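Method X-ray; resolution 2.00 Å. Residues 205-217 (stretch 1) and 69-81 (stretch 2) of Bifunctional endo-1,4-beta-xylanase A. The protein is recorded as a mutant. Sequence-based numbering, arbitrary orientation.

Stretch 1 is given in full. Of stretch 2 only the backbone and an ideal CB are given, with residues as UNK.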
ATOM      1  N   GLY A 205       1.687 -13.194 -10.076  1.00 12.06           N
ATOM      2  CA  GLY A 205       2.721 -12.343 -10.635  1.00 11.41           C
ATOM      3  C   GLY A 205       3.980 -12.272  -9.797  1.00 12.50           C
ATOM      4  O   GLY A 205       4.204 -13.123  -8.925  1.00 13.77           O
ATOM      5  N   VAL A 206       4.795 -11.259 -10.062  1.00 13.01           N
ATOM      6  CA  VAL A 206       6.063 -11.007  -9.359  1.00 13.77           C
ATOM      7  C   VAL A 206       6.284  -9.499  -9.210  1.00 13.65           C
ATOM      8  O   VAL A 206       5.862  -8.706 -10.044  1.00 13.14           O
ATOM      9  CB  VAL A 206       7.332 -11.607 -10.102  1.00 13.89           C
ATOM     10  CG1 VAL A 206       7.319 -13.133 -10.113  1.00 14.81           C
ATOM     11  CG2 VAL A 206       7.417 -11.098 -11.563  1.00 16.30           C
ATOM     12  N   ALA A 207       6.958  -9.112  -8.125  1.00 13.41           N
ATOM     13  CA  ALA A 207       7.365  -7.739  -7.912  1.00 12.37           C
ATOM     14  C   ALA A 207       8.735  -7.868  -7.312  1.00 12.37           C
ATOM     15  O   ALA A 207       8.887  -8.441  -6.221  1.00 14.61           O
ATOM     16  CB  ALA A 207       6.431  -7.021  -6.927  1.00 11.96           C
ATOM     17  N   ASP A 208       9.735  -7.324  -7.996  1.00 10.84           N
ATOM     18  CA  ASP A 208      11.065  -7.364  -7.469  1.00 10.56           C
ATOM     19  C   ASP A 208      11.471  -5.932  -7.155  1.00 10.32           C
ATOM     20  O   ASP A 208      11.829  -5.186  -8.056  1.00  9.30           O
ATOM     21  CB  ASP A 208      12.013  -8.099  -8.430  1.00 10.35           C
ATOM     22  CG  ASP A 208      13.437  -8.178  -7.904  1.00 13.01           C
ATOM     23  OD1 ASP A 208      13.700  -7.918  -6.698  1.00 11.05           O
ATOM     24  OD2 ASP A 208      14.304  -8.482  -8.724  1.00 15.85           O
ATOM     25  N   VAL A 209      11.382  -5.567  -5.866  1.00  9.28           N
ATOM     26  CA  VAL A 209      11.731  -4.205  -5.392  1.00  9.15           C
ATOM     27  C   VAL A 209      13.210  -4.077  -5.001  1.00 10.04           C
ATOM     28  O   VAL A 209      13.627  -4.473  -3.900  1.00  9.31           O
ATOM     29  CB  VAL A 209      10.748  -3.745  -4.241  1.00  9.05           C
ATOM     30  CG1 VAL A 209      11.019  -2.290  -3.769  1.00  7.61           C
ATOM     31  CG2 VAL A 209       9.291  -3.900  -4.701  1.00  8.45           C
ATOM     32  N   THR A 210      14.006  -3.492  -5.900  1.00 10.63           N
ATOM     33  CA  THR A 210      15.445  -3.513  -5.751  1.00 10.97           C
ATOM     34  C   THR A 210      15.922  -2.254  -5.088  1.00 11.14           C
ATOM     35  O   THR A 210      17.041  -2.215  -4.597  1.00 10.90           O
ATOM     36  CB  THR A 210      16.147  -3.684  -7.096  1.00 12.66           C
ATOM     37  OG1 THR A 210      15.693  -2.655  -7.999  1.00 12.41           O
ATOM     38  CG2 THR A 210      15.839  -5.057  -7.686  1.00 13.16           C
ATOM     39  N   LEU A 211      15.072  -1.227  -5.063  1.00  9.65           N
ATOM     40  CA  LEU A 211      15.361   0.001  -4.326  1.00  8.74           C
ATOM     41  C   LEU A 211      14.118   0.400  -3.596  1.00  7.69           C
ATOM     42  O   LEU A 211      13.065   0.504  -4.207  1.00  8.20           O
ATOM     43  CB  LEU A 211      15.738   1.139  -5.291  1.00  8.44           C
ATOM     44  CG  LEU A 211      16.395   2.442  -4.850  1.00 10.81           C
ATOM     45  CD1 LEU A 211      16.723   3.275  -6.147  1.00 14.43           C
ATOM     46  CD2 LEU A 211      15.584   3.288  -3.892  1.00 13.87           C
ATOM     47  N   LEU A 212      14.237   0.638  -2.295  1.00  7.09           N
ATOM     48  CA  LEU A 212      13.129   1.189  -1.514  1.00  8.56           C
ATOM     49  C   LEU A 212      13.685   1.983  -0.358  1.00  8.79           C
ATOM     50  O   LEU A 212      14.360   1.442   0.499  1.00  8.59           O
ATOM     51  CB  LEU A 212      12.164   0.105  -1.003  1.00  8.04           C
ATOM     52  CG  LEU A 212      10.964   0.626  -0.219  1.00  8.12           C
ATOM     53  CD1 LEU A 212      10.257   1.743  -0.956  1.00  4.05           C
ATOM     54  CD2 LEU A 212       9.987  -0.544   0.085  1.00 10.01           C
ATOM     55  N   ASP A 213      13.387   3.269  -0.348  1.00  8.62           N
ATOM     56  CA  ASP A 213      13.848   4.141   0.731  1.00 10.21           C
ATOM     57  C   ASP A 213      12.631   4.925   1.176  1.00 10.49           C
ATOM     58  O   ASP A 213      11.886   5.432   0.347  1.00  9.69           O
ATOM     59  CB  ASP A 213      14.909   5.119   0.215  1.00  9.06           C
ATOM     60  CG  ASP A 213      15.707   5.787   1.335  1.00 12.10           C
ATOM     61  OD1 ASP A 213      15.538   5.458   2.521  1.00 12.15           O
ATOM     62  OD2 ASP A 213      16.528   6.660   1.002  1.00 13.00           O
ATOM     63  N   VAL A 214      12.426   4.986   2.483  1.00 10.94           N
ATOM     64  CA  VAL A 214      11.321   5.768   3.079  1.00 12.83           C
ATOM     65  C   VAL A 214      11.962   6.648   4.138  1.00 13.99           C
ATOM     66  O   VAL A 214      12.745   6.152   4.957  1.00 14.60           O
ATOM     67  CB  VAL A 214      10.237   4.854   3.714  1.00 12.95           C
ATOM     68  CG1 VAL A 214       9.016   5.684   4.131  1.00 14.37           C
ATOM     69  CG2 VAL A 214       9.798   3.763   2.739  1.00 13.47           C
ATOM     70  N   TYR A 215      11.684   7.945   4.106  1.00 14.33           N
ATOM     71  CA  TYR A 215      12.269   8.867   5.090  1.00 15.98           C
ATOM     72  C   TYR A 215      11.356  10.076   5.426  1.00 17.81           C
ATOM     73  O   TYR A 215      10.425  10.415   4.665  1.00 15.83           O
ATOM     74  CB  TYR A 215      13.635   9.360   4.596  1.00 15.53           C
ATOM     75  CG  TYR A 215      13.566  10.216   3.331  1.00 14.63           C
ATOM     76  CD1 TYR A 215      13.468  11.619   3.422  1.00 11.33           C
ATOM     77  CD2 TYR A 215      13.586   9.629   2.063  1.00 12.98           C
ATOM     78  CE1 TYR A 215      13.373  12.409   2.299  1.00 13.27           C
ATOM     79  CE2 TYR A 215      13.516  10.429   0.909  1.00 14.43           C
ATOM     80  CZ  TYR A 215      13.403  11.809   1.043  1.00 14.62           C
ATOM     81  OH  TYR A 215      13.326  12.623  -0.056  1.00 13.53           O
ATOM     82  N   THR A 216      11.652  10.734   6.553  1.00 19.71           N
ATOM     83  CA  THR A 216      10.999  12.002   6.915  1.00 23.17           C
ATOM     84  C   THR A 216      12.030  13.016   7.327  1.00 24.18           C
ATOM     85  O   THR A 216      12.981  12.668   8.038  1.00 25.33           O
ATOM     86  CB  THR A 216      10.151  11.925   8.186  1.00 23.21           C
ATOM     87  OG1 THR A 216       9.843  10.575   8.533  1.00 28.63           O
ATOM     88  CG2 THR A 216       8.919  12.790   8.065  1.00 21.69           C
ATOM     89  N   THR A 217      11.824  14.263   6.917  1.00 25.74           N
ATOM     90  CA  THR A 217      12.690  15.386   7.309  1.00 27.84           C
ATOM     91  C   THR A 217      11.836  16.511   7.913  1.00 28.39           C
ATOM     92  O   THR A 217      10.581  16.445   7.893  1.00 29.31           O
ATOM     93  CB  THR A 217      13.454  15.952   6.105  1.00 27.61           C
ATOM     94  OG1 THR A 217      12.512  16.576   5.229  1.00 29.66           O
ATOM     95  CG2 THR A 217      14.163  14.861   5.324  1.00 28.32           C
ATOM     96  N   UNK A  69       1.326  16.634   9.974  1.00 12.02           N
ATOM     97  CA  UNK A  69       2.356  17.312  10.807  1.00 12.86           C
ATOM     98  C   UNK A  69       3.785  17.027  10.377  1.00 13.72           C
ATOM     99  O   UNK A  69       4.671  17.823  10.628  1.00 14.92           O
ATOM    100  CB  UNK A  69       2.198  16.893  12.270  1.00 12.86           C
ATOM    101  N   UNK A  70       4.035  15.865   9.797  1.00 14.74           N
ATOM    102  CA  UNK A  70       5.388  15.605   9.274  1.00 14.91           C
ATOM    103  C   UNK A  70       5.657  16.570   8.110  1.00 15.38           C
ATOM    104  O   UNK A  70       4.871  16.628   7.134  1.00 15.81           O
ATOM    105  CB  UNK A  70       5.535  14.151   8.821  1.00 14.91           C
ATOM    106  N   UNK A  71       6.750  17.328   8.213  1.00 15.76           N
ATOM    107  CA  UNK A  71       7.075  18.371   7.229  1.00 15.87           C
ATOM    108  C   UNK A  71       7.295  17.805   5.843  1.00 15.21           C
ATOM    109  O   UNK A  71       6.803  18.359   4.856  1.00 14.05           O
ATOM    110  CB  UNK A  71       8.322  19.142   7.665  1.00 15.87           C
ATOM    111  N   UNK A  72       8.024  16.688   5.780  1.00 13.54           N
ATOM    112  CA  UNK A  72       8.349  16.054   4.515  1.00 12.89           C
ATOM    113  C   UNK A  72       8.407  14.543   4.713  1.00 12.82           C
ATOM    114  O   UNK A  72       9.003  14.066   5.677  1.00 12.94           O
ATOM    115  CB  UNK A  72       9.673  16.585   3.961  1.00 12.89           C
ATOM    116  N   UNK A  73       7.758  13.793   3.820  1.00 11.32           N
ATOM    117  CA  UNK A  73       7.884  12.328   3.823  1.00 11.06           C
ATOM    118  C   UNK A  73       8.207  11.951   2.381  1.00 10.62           C
ATOM    119  O   UNK A  73       7.441  12.257   1.473  1.00  9.94           O
ATOM    120  CB  UNK A  73       6.619  11.632   4.328  1.00 11.06           C
ATOM    121  N   UNK A  74       9.376  11.345   2.179  1.00 10.65           N
ATOM    122  CA  UNK A  74       9.782  10.892   0.843  1.00 11.01           C
ATOM    123  C   UNK A  74       9.780   9.371   0.732  1.00 10.88           C
ATOM    124  O   UNK A  74      10.071   8.659   1.717  1.00 11.01           O
ATOM    125  CB  UNK A  74      11.173  11.431   0.503  1.00 11.01           C
ATOM    126  N   UNK A  75       9.445   8.866  -0.455  1.00 10.11           N
ATOM    127  CA  UNK A  75       9.606   7.435  -0.753  1.00  9.99           C
ATOM    128  C   UNK A  75      10.207   7.320  -2.145  1.00  9.57           C
ATOM    129  O   UNK A  75       9.653   7.866  -3.108  1.00  9.09           O
ATOM    130  CB  UNK A  75       8.276   6.683  -0.663  1.00  9.99           C
ATOM    131  N   UNK A  76      11.328   6.599  -2.238  1.00  8.50           N
ATOM    132  CA  UNK A  76      12.002   6.378  -3.506  1.00  8.79           C
ATOM    133  C   UNK A  76      12.018   4.888  -3.700  1.00  8.57           C
ATOM    134  O   UNK A  76      12.295   4.161  -2.758  1.00  9.34           O
ATOM    135  CB  UNK A  76      13.410   6.976  -3.537  1.00  8.79           C
ATOM    136  N   UNK A  77      11.702   4.430  -4.900  1.00  8.07           N
ATOM    137  CA  UNK A  77      11.601   3.003  -5.170  1.00  8.08           C
ATOM    138  C   UNK A  77      12.047   2.696  -6.609  1.00  8.92           C
ATOM    139  O   UNK A  77      11.992   3.556  -7.499  1.00  8.37           O
ATOM    140  CB  UNK A  77      10.169   2.518  -4.937  1.00  8.08           C
ATOM    141  N   UNK A  78      12.538   1.479  -6.824  1.00  8.99           N
ATOM    142  CA  UNK A  78      12.709   0.929  -8.186  1.00  9.25           C
ATOM    143  C   UNK A  78      12.360  -0.560  -8.120  1.00  9.32           C
ATOM    144  O   UNK A  78      12.852  -1.269  -7.227  1.00  8.84           O
ATOM    145  CB  UNK A  78      14.131   1.141  -8.710  1.00  9.25           C
ATOM    146  N   UNK A  79      11.521  -0.996  -9.065  1.00  8.77           N
ATOM    147  CA  UNK A  79      10.964  -2.351  -9.124  1.00  9.57           C
ATOM    148  C   UNK A  79      10.767  -2.831 -10.571  1.00 10.11           C
ATOM    149  O   UNK A  79      10.642  -2.031 -11.488  1.00 10.90           O
ATOM    150  CB  UNK A  79       9.630  -2.398  -8.376  1.00  9.57           C
ATOM    151  N   UNK A  80      10.737  -4.151 -10.744  1.00 11.56           N
ATOM    152  CA  UNK A  80      10.076  -4.776 -11.892  1.00 13.00           C
ATOM    153  C   UNK A  80       8.823  -5.426 -11.306  1.00 13.50           C
ATOM    154  O   UNK A  80       8.826  -5.895 -10.171  1.00 14.29           O
ATOM    155  CB  UNK A  80      10.973  -5.784 -12.613  1.00 13.00           C
ATOM    156  N   UNK A  81       7.729  -5.350 -12.040  1.00 13.45           N
ATOM    157  CA  UNK A  81       6.439  -5.796 -11.550  1.00 14.34           C
ATOM    158  C   UNK A  81       5.658  -6.280 -12.768  1.00 15.07           C
ATOM    159  O   UNK A  81       5.599  -5.587 -13.778  1.00 13.88           O
ATOM    160  CB  UNK A  81       5.699  -4.687 -10.800  1.00 14.34           C
TER

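Stretch 2 runs antiparallel to stretch 1. From 73 onward it is a strand, and its side chains alternate between the face of Leu 212 and Val 214 and the face of Asp 213 and Tyr 215.

Position 69 has nothing of stretch 1 near its CB, so almost anything would suit. It is Asp 69.

At 70 the CB points toward stretch 1, 3.7 Å from Thr 216 CG2. An apolar or aromatic residue fits. It is Tyr 70, whose CD1 lies 3.6 Å from Thr 216 CG2.

Position 71 points sideways, and many residues would do. It is Asp 71, whose CB lies 3.6 Å from Thr 217 O and which makes no hydrogen bond across the stretches.

Position 72 also points sideways, and Tyr 215 offers a ring nearby. A flat or long side chain could use it. It is Tyr 72. Its ring is nearly parallel to that of Tyr 215 but slid apart, with Tyr 72 CE2 3.6 Å from Tyr 215 CE1.

Position 73 faces the side of Thr 216. Beta-branched or other apolar residues suit. It is Ile 73, with CG1 3.6 Å from Thr 216 CG2.

At 74 the ideal CB would lie 2.3 Å from Tyr 215 CZ, a clash. With the ring where it is, only glycine fits. Gly 74 lets its CA sit over the ring face. Gly 74 N donates to Tyr 215 O (2.9 Å), and Tyr 215 N donates to Gly 74 O (3.0 Å).

Position 75 meets Val 214 and Leu 212, so an apolar residue, such as valine, leucine, isoleucine or methionine, would suit. Leu 75 places CD1 3.9 Å from Val 214 CG2 and CG 3.9 Å from Leu 212 CD1.

Position 76 lies between Leu 211, Asp 213 and Tyr 215, which admit polar or apolar residues. It is Asp 76, with OD2 at the Tyr 215 ring edge, 3.6 Å from Tyr 215 CE2.

Position 77 is near Leu 212 CD1; apolar or aromatic residues suit. In Tyr 77 the CB packs there and the ring leads away.

Position 78 opposes Leu 211 at a beta bulge. Its O accepts from both Thr 210 N (2.8 Å) and Leu 211 N (3.1 Å). Small or apolar residues suit. Ala 78 CB is 3.8 Å from Leu 211 CB.

Position 79 faces Val 209, favouring an apolar residue. Ala 79 CB lies 4.0 Å from Val 209 CG2.

Position 80 pairs with Asp 208. No side chain crowds its CB, so many residues suit, polar ones included. Thr 80 OG1 shares a water with Asp 208 O.

Position 81 pairs with Ala 207. No side chain crowds its CB, so several sizes would suit. It is Tyr 81, its ring edge near Val 206 O.

Stretch 2 69-81: DYDYIGLDYAATY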
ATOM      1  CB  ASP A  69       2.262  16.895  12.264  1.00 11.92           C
ATOM      2  CG  ASP A  69       1.092  17.513  12.942  1.00 11.07           C
ATOM      3  OD1 ASP A  69       0.337  18.212  12.202  1.00 11.08           O
ATOM      4  OD2 ASP A  69       0.886  17.227  14.134  0.50  3.40           O
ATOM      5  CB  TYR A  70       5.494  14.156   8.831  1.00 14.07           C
ATOM      6  CG  TYR A  70       5.333  13.177   9.956  1.00 13.49           C
ATOM      7  CD1 TYR A  70       6.451  12.731  10.683  1.00 12.09           C
ATOM      8  CD2 TYR A  70       4.070  12.678  10.300  1.00 13.00           C
ATOM      9  CE1 TYR A  70       6.307  11.801  11.731  1.00 12.14           C
ATOM     10  CE2 TYR A  70       3.918  11.772  11.354  1.00 12.49           C
ATOM     11  CZ  TYR A  70       5.036  11.342  12.054  1.00 12.86           C
ATOM     12  OH  TYR A  70       4.870  10.455  13.069  1.00 14.18           O
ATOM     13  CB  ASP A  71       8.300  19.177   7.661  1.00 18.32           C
ATOM     14  CG  ASP A  71       7.965  20.236   8.724  1.00 21.27           C
ATOM     15  OD1 ASP A  71       6.782  20.641   8.849  1.00 24.64           O
ATOM     16  OD2 ASP A  71       8.896  20.659   9.433  1.00 25.83           O
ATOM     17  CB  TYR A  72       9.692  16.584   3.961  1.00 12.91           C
ATOM     18  CG  TYR A  72       9.939  16.169   2.540  1.00 12.27           C
ATOM     19  CD1 TYR A  72       9.558  16.996   1.485  1.00 12.46           C
ATOM     20  CD2 TYR A  72      10.540  14.935   2.244  1.00 10.83           C
ATOM     21  CE1 TYR A  72       9.772  16.618   0.163  1.00 12.60           C
ATOM     22  CE2 TYR A  72      10.777  14.540   0.906  1.00 13.05           C
ATOM     23  CZ  TYR A  72      10.378  15.388  -0.125  1.00 13.98           C
ATOM     24  OH  TYR A  72      10.562  15.021  -1.452  1.00 11.74           O
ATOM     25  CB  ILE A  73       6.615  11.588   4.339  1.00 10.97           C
ATOM     26  CG1 ILE A  73       6.210  12.054   5.752  1.00 11.72           C
ATOM     27  CG2 ILE A  73       6.823  10.008   4.277  1.00  9.95           C
ATOM     28  CD1 ILE A  73       4.814  11.475   6.217  1.00 11.72           C
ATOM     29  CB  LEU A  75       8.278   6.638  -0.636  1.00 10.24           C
ATOM     30  CG  LEU A  75       8.307   5.087  -0.850  1.00  9.81           C
ATOM     31  CD1 LEU A  75       7.207   4.384  -0.057  1.00  9.45           C
ATOM     32  CD2 LEU A  75       8.148   4.699  -2.330  1.00  8.09           C
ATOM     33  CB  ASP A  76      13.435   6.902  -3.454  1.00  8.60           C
ATOM     34  CG  ASP A  76      13.502   8.392  -3.279  1.00  9.53           C
ATOM     35  OD1 ASP A  76      12.934   9.100  -4.092  1.00  8.60           O
ATOM     36  OD2 ASP A  76      14.133   8.871  -2.313  1.00 12.46           O
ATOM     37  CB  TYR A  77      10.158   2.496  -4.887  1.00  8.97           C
ATOM     38  CG  TYR A  77       9.140   2.906  -5.950  1.00  8.35           C
ATOM     39  CD1 TYR A  77       8.657   1.968  -6.882  1.00  8.81           C
ATOM     40  CD2 TYR A  77       8.680   4.222  -6.026  1.00  8.67           C
ATOM     41  CE1 TYR A  77       7.721   2.360  -7.905  1.00  9.44           C
ATOM     42  CE2 TYR A  77       7.758   4.632  -7.022  1.00  8.10           C
ATOM     43  CZ  TYR A  77       7.296   3.693  -7.954  1.00  8.83           C
ATOM     44  OH  TYR A  77       6.421   4.117  -8.888  1.00  6.62           O
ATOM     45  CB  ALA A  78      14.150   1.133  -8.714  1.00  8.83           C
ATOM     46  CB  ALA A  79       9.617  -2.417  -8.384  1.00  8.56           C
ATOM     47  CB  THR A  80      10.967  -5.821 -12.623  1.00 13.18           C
ATOM     48  OG1 THR A  80      11.439  -6.766 -11.677  1.00 16.39           O
ATOM     49  CG2 THR A  80      12.185  -5.152 -13.253  1.00 13.56           C
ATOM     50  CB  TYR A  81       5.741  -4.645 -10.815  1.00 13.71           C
ATOM     51  CG  TYR A  81       4.245  -4.692 -10.768  1.00 14.64           C
ATOM     52  CD1 TYR A  81       3.560  -5.745 -10.150  1.00 15.00           C
ATOM     53  CD2 TYR A  81       3.500  -3.653 -11.310  1.00 12.62           C
ATOM     54  CE1 TYR A  81       2.152  -5.747 -10.089  1.00 11.50           C
ATOM     55  CE2 TYR A  81       2.109  -3.650 -11.257  1.00  9.72           C
ATOM     56  CZ  TYR A  81       1.447  -4.694 -10.667  1.00 12.44           C
ATOM     57  OH  TYR A  81       0.082  -4.661 -10.639  1.00 13.16           O
TER
HETATM   58  O   HOH W   1      13.719  -5.146 -10.126  1.00 37.52           O
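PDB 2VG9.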